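Local atomic coordinates of dipeptidase AC. Metallo peptidase. MEROPS family M19 (Rhodobacter sphaeroides, PDB entry 3LY0), a protein that probably hydrolyses dipeptides as a two-zinc metallodipeptidase of the M19 family, and here holds a phosphinate mimic of L-Ala-D-Ala at its metal centre. Residues A[137-142]-A[164-169]; A[13-18]-A[56-61]. One frame throughout, in Å; residues are numbered along the deposited sequence.

Contact 1: residues A[137-142]-A[164-169]. With ZN (zinc ion), chain D; ZN (zinc ion), chain E; LY0 ((2R)-3-[(R)-[(1R)-1-aminoethyl](hydroxy)phosphoryl]-2-methylpropanoic acid), chain C.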
loop_
_atom_site.group_PDB
_atom_site.type_symbol
_atom_site.label_atom_id
_atom_site.label_comp_id
_atom_site.label_asym_id
_atom_site.label_seq_id
_atom_site.Cartn_x
_atom_site.Cartn_y
_atom_site.Cartn_z
ATOM N N HIS A 137 0.842 -8.637 -3.859
ATOM C CA HIS A 137 -0.139 -7.589 -4.092
ATOM C C HIS A 137 0.089 -6.995 -5.467
ATOM O O HIS A 137 1.233 -6.826 -5.883
ATOM C CB HIS A 137 0.033 -6.482 -3.044
ATOM C CG HIS A 137 -0.798 -5.262 -3.306
ATOM N ND1 HIS A 137 -2.131 -5.186 -2.964
ATOM C CD2 HIS A 137 -0.485 -4.075 -3.879
ATOM C CE1 HIS A 137 -2.601 -3.999 -3.308
ATOM N NE2 HIS A 137 -1.624 -3.306 -3.865
ATOM N N MET A 138 -0.990 -6.673 -6.177
ATOM C CA MET A 138 -0.875 -6.014 -7.474
ATOM C C MET A 138 -1.449 -4.603 -7.357
ATOM O O MET A 138 -2.610 -4.433 -7.009
ATOM C CB MET A 138 -1.647 -6.843 -8.519
ATOM C CG MET A 138 -1.622 -6.327 -9.952
ATOM S SD MET A 138 -2.212 -7.575 -11.147
ATOM C CE MET A 138 -1.036 -8.851 -10.815
ATOM N N GLU A 139 -0.621 -3.593 -7.613
ATOM C CA GLU A 139 -1.033 -2.198 -7.505
ATOM C C GLU A 139 -1.310 -1.698 -8.906
ATOM O O GLU A 139 -0.388 -1.294 -9.614
ATOM C CB GLU A 139 0.083 -1.370 -6.867
ATOM C CG GLU A 139 -0.228 0.126 -6.799
ATOM C CD GLU A 139 0.768 0.898 -5.944
ATOM O OE1 GLU A 139 1.934 0.473 -5.835
ATOM O OE2 GLU A 139 0.388 1.926 -5.373
ATOM N N GLY A 140 -2.583 -1.712 -9.297
ATOM C CA GLY A 140 -2.973 -1.464 -10.681
ATOM C C GLY A 140 -3.072 -2.801 -11.376
ATOM O O GLY A 140 -2.162 -3.625 -11.288
ATOM N N ALA A 141 -4.194 -3.044 -12.043
ATOM C CA ALA A 141 -4.474 -4.366 -12.580
ATOM C C ALA A 141 -4.232 -4.485 -14.087
ATOM O O ALA A 141 -4.882 -5.295 -14.750
ATOM C CB ALA A 141 -5.895 -4.774 -12.229
ATOM N N GLU A 142 -3.290 -3.710 -14.614
ATOM C CA GLU A 142 -3.006 -3.739 -16.044
ATOM C C GLU A 142 -2.607 -5.117 -16.554
ATOM O O GLU A 142 -2.855 -5.437 -17.716
ATOM C CB GLU A 142 -1.894 -2.767 -16.388
ATOM C CG GLU A 142 -2.289 -1.318 -16.262
ATOM C CD GLU A 142 -1.995 -0.717 -14.905
ATOM O OE1 GLU A 142 -1.656 -1.449 -13.947
ATOM O OE2 GLU A 142 -2.108 0.517 -14.809
ATOM N N PRO A 164 -7.423 -2.233 -8.244
ATOM C CA PRO A 164 -7.768 -2.199 -9.672
ATOM C C PRO A 164 -6.996 -1.148 -10.465
ATOM O O PRO A 164 -6.716 -1.355 -11.653
ATOM C CB PRO A 164 -9.263 -1.878 -9.662
ATOM C CG PRO A 164 -9.749 -2.444 -8.360
ATOM C CD PRO A 164 -8.612 -2.233 -7.378
ATOM N N VAL A 165 -6.686 -0.019 -9.837
ATOM C CA VAL A 165 -5.938 1.024 -10.515
ATOM C C VAL A 165 -4.791 1.576 -9.682
ATOM O O VAL A 165 -4.828 1.556 -8.447
ATOM C CB VAL A 165 -6.843 2.210 -10.923
ATOM C CG1 VAL A 165 -8.024 1.733 -11.762
ATOM C CG2 VAL A 165 -7.314 3.005 -9.683
ATOM N N TRP A 166 -3.775 2.071 -10.382
ATOM C CA TRP A 166 -2.795 2.978 -9.824
ATOM C C TRP A 166 -3.309 4.371 -10.231
ATOM O O TRP A 166 -4.487 4.507 -10.589
ATOM C CB TRP A 166 -1.399 2.655 -10.377
ATOM C CG TRP A 166 -0.337 3.505 -9.793
ATOM C CD1 TRP A 166 0.064 3.536 -8.479
ATOM C CD2 TRP A 166 0.466 4.469 -10.482
ATOM N NE1 TRP A 166 1.061 4.469 -8.316
ATOM C CE2 TRP A 166 1.320 5.063 -9.524
ATOM C CE3 TRP A 166 0.535 4.906 -11.809
ATOM C CZ2 TRP A 166 2.241 6.056 -9.854
ATOM C CZ3 TRP A 166 1.453 5.909 -12.131
ATOM C CH2 TRP A 166 2.291 6.466 -11.159
ATOM N N SER A 167 -2.460 5.393 -10.179
ATOM C CA SER A 167 -2.888 6.734 -10.591
ATOM C C SER A 167 -2.744 6.875 -12.113
ATOM O O SER A 167 -1.905 7.633 -12.613
ATOM C CB SER A 167 -2.101 7.793 -9.821
ATOM O OG SER A 167 -2.600 7.919 -8.489
ATOM N N ARG A 168 -3.568 6.111 -12.835
ATOM C CA ARG A 168 -3.424 5.925 -14.275
ATOM C C ARG A 168 -4.624 5.107 -14.738
ATOM O O ARG A 168 -5.059 4.209 -14.028
ATOM C CB ARG A 168 -2.116 5.169 -14.541
ATOM C CG ARG A 168 -1.831 4.821 -15.997
ATOM C CD ARG A 168 -0.464 4.146 -16.106
ATOM N NE ARG A 168 -0.417 2.928 -15.297
ATOM C CZ ARG A 168 0.659 2.472 -14.670
ATOM N NH1 ARG A 168 1.814 3.116 -14.747
ATOM N NH2 ARG A 168 0.569 1.352 -13.959
ATOM N N PRO A 169 -5.193 5.434 -15.912
ATOM C CA PRO A 169 -6.399 4.714 -16.338
ATOM C C PRO A 169 -6.115 3.245 -16.656
ATOM O O PRO A 169 -5.028 2.933 -17.145
ATOM C CB PRO A 169 -6.816 5.465 -17.612
ATOM C CG PRO A 169 -5.555 6.093 -18.114
ATOM C CD PRO A 169 -4.817 6.498 -16.861
HETATM ZN ZN ZN D . 3.427 1.290 -4.544
HETATM ZN ZN ZN E . 0.663 3.697 -4.281
HETATM P P LY0 C . 3.241 4.459 -4.955
HETATM C C1 LY0 C . 4.846 4.694 -7.228
HETATM N N1 LY0 C . 4.248 2.435 -6.400
HETATM C C2 LY0 C . 4.559 3.807 -6.036
HETATM C C4 LY0 C . 3.787 6.020 -4.156
HETATM C C5 LY0 C . 2.807 7.157 -4.228
HETATM C C6 LY0 C . 1.408 6.750 -3.857
HETATM C C7 LY0 C . 3.281 8.433 -3.580
HETATM O O31 LY0 C . 2.971 3.367 -3.945
HETATM O O32 LY0 C . 1.947 4.674 -5.808
HETATM O O61 LY0 C . 0.380 7.586 -4.148
HETATM O O62 LY0 C . 1.167 5.654 -3.322
HETATM O O HOH W 1 -3.381 2.201 -13.086
HETATM O O HOH W 2 -2.679 1.714 -17.139
#
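At the C-terminal mouth of the TIM barrel, where strand 132-139 runs out into a loop, Glu-142, Trp-166 and Glu-139 join that loop to the one after strand 159-163. Glu-139 is the protein side chain that bridges the two zincs, alongside LY0 O31. CG stands anti to the backbone N (chi1 176°) and the chain runs on extended, so OE1 binds one zinc and OE2 the other, each at 2.1 Å. The indole of Trp-166 stands almost perpendicular to this carboxylate, planes 88° apart, with CD1 3.5 Å from Glu-139 OE2. Trp-166 NE1 donates in the ring plane to the phosphinate oxygen O32 of the inhibitor LY0 (2.7 Å), which also binds the zinc held by OE2. The far rim of the same indole, at CE3, lies over one face of the Arg-168 guanidinium, whose NH1 bonds to Ser-61. Ala-141 N donates to Pro-164 O (3.1 Å). The buried Glu-142 bends at chi2 (92°) to bring OE2 to Arg-168, and two waters also donate to this oxygen, one of them accepting from Trp-166 N. Two guanidinium nitrogens, side-on, reach Glu-142 OE2 from above the carboxylate plane, Arg-168 NH2 at 2.9 Å and NE at 3.0 Å.

Contact 2: residues A[13-18]-A[56-61]. With ZN (zinc ion), chain D; LY0 ((2R)-3-[(R)-[(1R)-1-aminoethyl](hydroxy)phosphoryl]-2-methylpropanoic acid), chain C.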
loop_
_atom_site.group_PDB
_atom_site.type_symbol
_atom_site.label_atom_id
_atom_site.label_comp_id
_atom_site.label_asym_id
_atom_site.label_seq_id
_atom_site.Cartn_x
_atom_site.Cartn_y
_atom_site.Cartn_z
ATOM N N HIS A 13 1.756 -1.754 2.634
ATOM C CA HIS A 13 2.205 -1.482 1.269
ATOM C C HIS A 13 3.669 -1.096 1.164
ATOM O O HIS A 13 4.079 -0.088 1.735
ATOM C CB HIS A 13 1.386 -0.338 0.654
ATOM C CG HIS A 13 1.636 -0.152 -0.807
ATOM N ND1 HIS A 13 0.916 -0.832 -1.768
ATOM C CD2 HIS A 13 2.537 0.610 -1.479
ATOM C CE1 HIS A 13 1.344 -0.475 -2.965
ATOM N NE2 HIS A 13 2.329 0.390 -2.821
ATOM N N ASN A 14 4.444 -1.867 0.402
ATOM C CA ASN A 14 5.789 -1.412 0.054
ATOM C C ASN A 14 6.118 -1.715 -1.393
ATOM O O ASN A 14 5.517 -2.606 -1.995
ATOM C CB ASN A 14 6.859 -1.999 0.997
ATOM C CG ASN A 14 7.248 -3.419 0.634
ATOM O OD1 ASN A 14 7.901 -3.663 -0.384
ATOM N ND2 ASN A 14 6.860 -4.369 1.477
ATOM N N ASP A 15 7.066 -0.955 -1.938
ATOM C CA ASP A 15 7.498 -1.117 -3.315
ATOM C C ASP A 15 8.935 -1.616 -3.433
ATOM O O ASP A 15 9.638 -1.287 -4.383
ATOM C CB ASP A 15 7.315 0.196 -4.075
ATOM C CG ASP A 15 5.857 0.570 -4.221
ATOM O OD1 ASP A 15 5.120 -0.159 -4.921
ATOM O OD2 ASP A 15 5.428 1.573 -3.628
ATOM N N PHE A 16 9.366 -2.431 -2.475
ATOM C CA PHE A 16 10.695 -3.015 -2.563
ATOM C C PHE A 16 10.931 -3.737 -3.891
ATOM O O PHE A 16 12.036 -3.701 -4.423
ATOM C CB PHE A 16 10.940 -3.974 -1.403
ATOM C CG PHE A 16 12.297 -4.604 -1.425
ATOM C CD1 PHE A 16 12.438 -5.935 -1.767
ATOM C CD2 PHE A 16 13.426 -3.854 -1.133
ATOM C CE1 PHE A 16 13.688 -6.528 -1.797
ATOM C CE2 PHE A 16 14.679 -4.429 -1.167
ATOM C CZ PHE A 16 14.812 -5.773 -1.495
ATOM N N LEU A 17 9.906 -4.389 -4.433
ATOM C CA LEU A 17 10.082 -5.132 -5.678
ATOM C C LEU A 17 10.521 -4.224 -6.829
ATOM O O LEU A 17 11.186 -4.674 -7.760
ATOM C CB LEU A 17 8.806 -5.895 -6.054
ATOM C CG LEU A 17 8.462 -7.094 -5.165
ATOM C CD1 LEU A 17 7.082 -7.605 -5.507
ATOM C CD2 LEU A 17 9.510 -8.209 -5.318
ATOM N N LEU A 18 10.161 -2.945 -6.767
ATOM C CA LEU A 18 10.574 -2.031 -7.818
ATOM C C LEU A 18 12.092 -1.908 -7.847
ATOM O O LEU A 18 12.699 -1.725 -8.906
ATOM C CB LEU A 18 9.910 -0.660 -7.628
ATOM C CG LEU A 18 10.102 0.371 -8.740
ATOM C CD1 LEU A 18 9.403 -0.058 -10.016
ATOM C CD2 LEU A 18 9.567 1.720 -8.264
ATOM N N ALA A 56 4.061 -4.902 -3.188
ATOM C CA ALA A 56 3.356 -4.482 -4.387
ATOM C C ALA A 56 4.107 -4.793 -5.663
ATOM O O ALA A 56 5.308 -4.524 -5.787
ATOM C CB ALA A 56 3.050 -2.987 -4.313
ATOM N N ILE A 57 3.361 -5.351 -6.610
ATOM C CA ILE A 57 3.760 -5.435 -8.005
ATOM C C ILE A 57 3.104 -4.241 -8.683
ATOM O O ILE A 57 1.882 -4.174 -8.784
ATOM C CB ILE A 57 3.246 -6.742 -8.626
ATOM C CG1 ILE A 57 3.924 -7.953 -7.968
ATOM C CG2 ILE A 57 3.430 -6.735 -10.148
ATOM C CD1 ILE A 57 3.239 -9.257 -8.249
ATOM N N TYR A 58 3.920 -3.291 -9.125
ATOM C CA TYR A 58 3.435 -2.052 -9.714
ATOM C C TYR A 58 4.214 -1.808 -10.993
ATOM O O TYR A 58 5.436 -1.872 -10.985
ATOM C CB TYR A 58 3.605 -0.895 -8.718
ATOM C CG TYR A 58 4.018 0.428 -9.326
ATOM C CD1 TYR A 58 3.094 1.250 -9.966
ATOM C CD2 TYR A 58 5.333 0.860 -9.245
ATOM C CE1 TYR A 58 3.481 2.457 -10.523
ATOM C CE2 TYR A 58 5.725 2.066 -9.782
ATOM C CZ TYR A 58 4.803 2.857 -10.427
ATOM O OH TYR A 58 5.216 4.063 -10.959
ATOM N N VAL A 59 3.499 -1.556 -12.088
ATOM C CA VAL A 59 4.122 -1.380 -13.396
ATOM C C VAL A 59 4.352 0.106 -13.658
ATOM O O VAL A 59 3.397 0.870 -13.778
ATOM C CB VAL A 59 3.233 -1.978 -14.516
ATOM C CG1 VAL A 59 3.839 -1.711 -15.892
ATOM C CG2 VAL A 59 3.028 -3.461 -14.291
ATOM N N PRO A 60 5.626 0.532 -13.735
ATOM C CA PRO A 60 5.876 1.965 -13.965
ATOM C C PRO A 60 5.573 2.411 -15.391
ATOM O O PRO A 60 5.740 1.644 -16.338
ATOM C CB PRO A 60 7.382 2.107 -13.710
ATOM C CG PRO A 60 7.777 0.869 -12.953
ATOM C CD PRO A 60 6.855 -0.209 -13.418
ATOM N N SER A 61 5.142 3.664 -15.524
ATOM C CA SER A 61 4.986 4.311 -16.823
ATOM C C SER A 61 6.344 4.798 -17.324
ATOM O O SER A 61 7.289 4.911 -16.540
ATOM C CB SER A 61 4.037 5.505 -16.698
ATOM O OG SER A 61 2.691 5.085 -16.600
HETATM ZN ZN ZN D . 3.427 1.290 -4.544
HETATM P P LY0 C . 3.241 4.459 -4.955
HETATM C C1 LY0 C . 4.846 4.694 -7.228
HETATM N N1 LY0 C . 4.248 2.435 -6.400
HETATM C C2 LY0 C . 4.559 3.807 -6.036
HETATM C C4 LY0 C . 3.787 6.020 -4.156
HETATM C C5 LY0 C . 2.807 7.157 -4.228
HETATM C C6 LY0 C . 1.408 6.750 -3.857
HETATM C C7 LY0 C . 3.281 8.433 -3.580
HETATM O O31 LY0 C . 2.971 3.367 -3.945
HETATM O O32 LY0 C . 1.947 4.674 -5.808
HETATM O O61 LY0 C . 0.380 7.586 -4.148
HETATM O O62 LY0 C . 1.167 5.654 -3.322
HETATM O O HOH W 3 7.161 -4.620 -3.455
HETATM O O HOH W 4 6.436 -2.007 -6.632
#
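His-13 sets CG anti to its backbone N (chi1 -171°), whereas Asp-15 turns CG anti to its carbonyl carbon (chi1 -66°), and the two side chains converge on one zinc. His-13 binds it through NE2 at 2.2 Å; Asp-15 grips it with both carboxylate oxygens, OD2 slightly closer than OD1. Glu-139 and the amine and phosphinate oxygen of LY0 complete the shell. Ala-56 packs against both protein ligands: its methyl CB lies 3.3 Å from His-13 CE1 and also touches Asp-15 OD1. A nearly straight bond from Ala-56 N to Asn-14 O (3.0 Å), along the C=O axis, ties the two backbones. Water joins them as well, one molecule donating both to Asp-15 OD1 and to Ala-56 O, which probably helps to hold the carboxylate. Asn-14 OD1 accepts from Phe-16 N on a lone pair, an Asx turn that leads the chain from strand 13-14 into helix 16-22. From that helix Leu-17 lays CD1 against Ala-56 O and Ile-57 CG1. Leu-18, with CG anti to its N, sends its two branches apart: CD2 meets the edge of the Tyr-58 ring at CE2, while CD1 presses tip to tip on Pro-60 CG at a tight 3.5 Å. The phenol is thus bordered by Leu-18 and held at its far end by a hydrogen bond between Tyr-58 OH and His-65, and one face is turned to LY0, whose N1 sits 3.4 Å from Tyr-58 CD2. His-X-Asp at the end of the first barrel strand is the M19 form of the metal-binding motif that is usually His-X-His in the related TIM-barrel metallohydrolases.

From the N terminus, the chain passes 13-18 and returns at 56-61, so contact 2 closes a loop that holds the rest of helix 16-22 and helices 27-32 and 42-48. Contact 1 opens later, at 137-142, and closes a shorter loop through helix 149-157 and strand 159-163. The two follow in series, neither nesting nor crossing. Strands 50-57 and 132-139, neighbours in the parallel sheet, join them: Ile-57 probably bonds through N to His-137 O and through O to Glu-139 N. Their side chains meet at the zinc on chain D and around LY0, where the Trp-166 and Tyr-58 rings touch. Arg-168 NH2 also reaches back to Val-59 O.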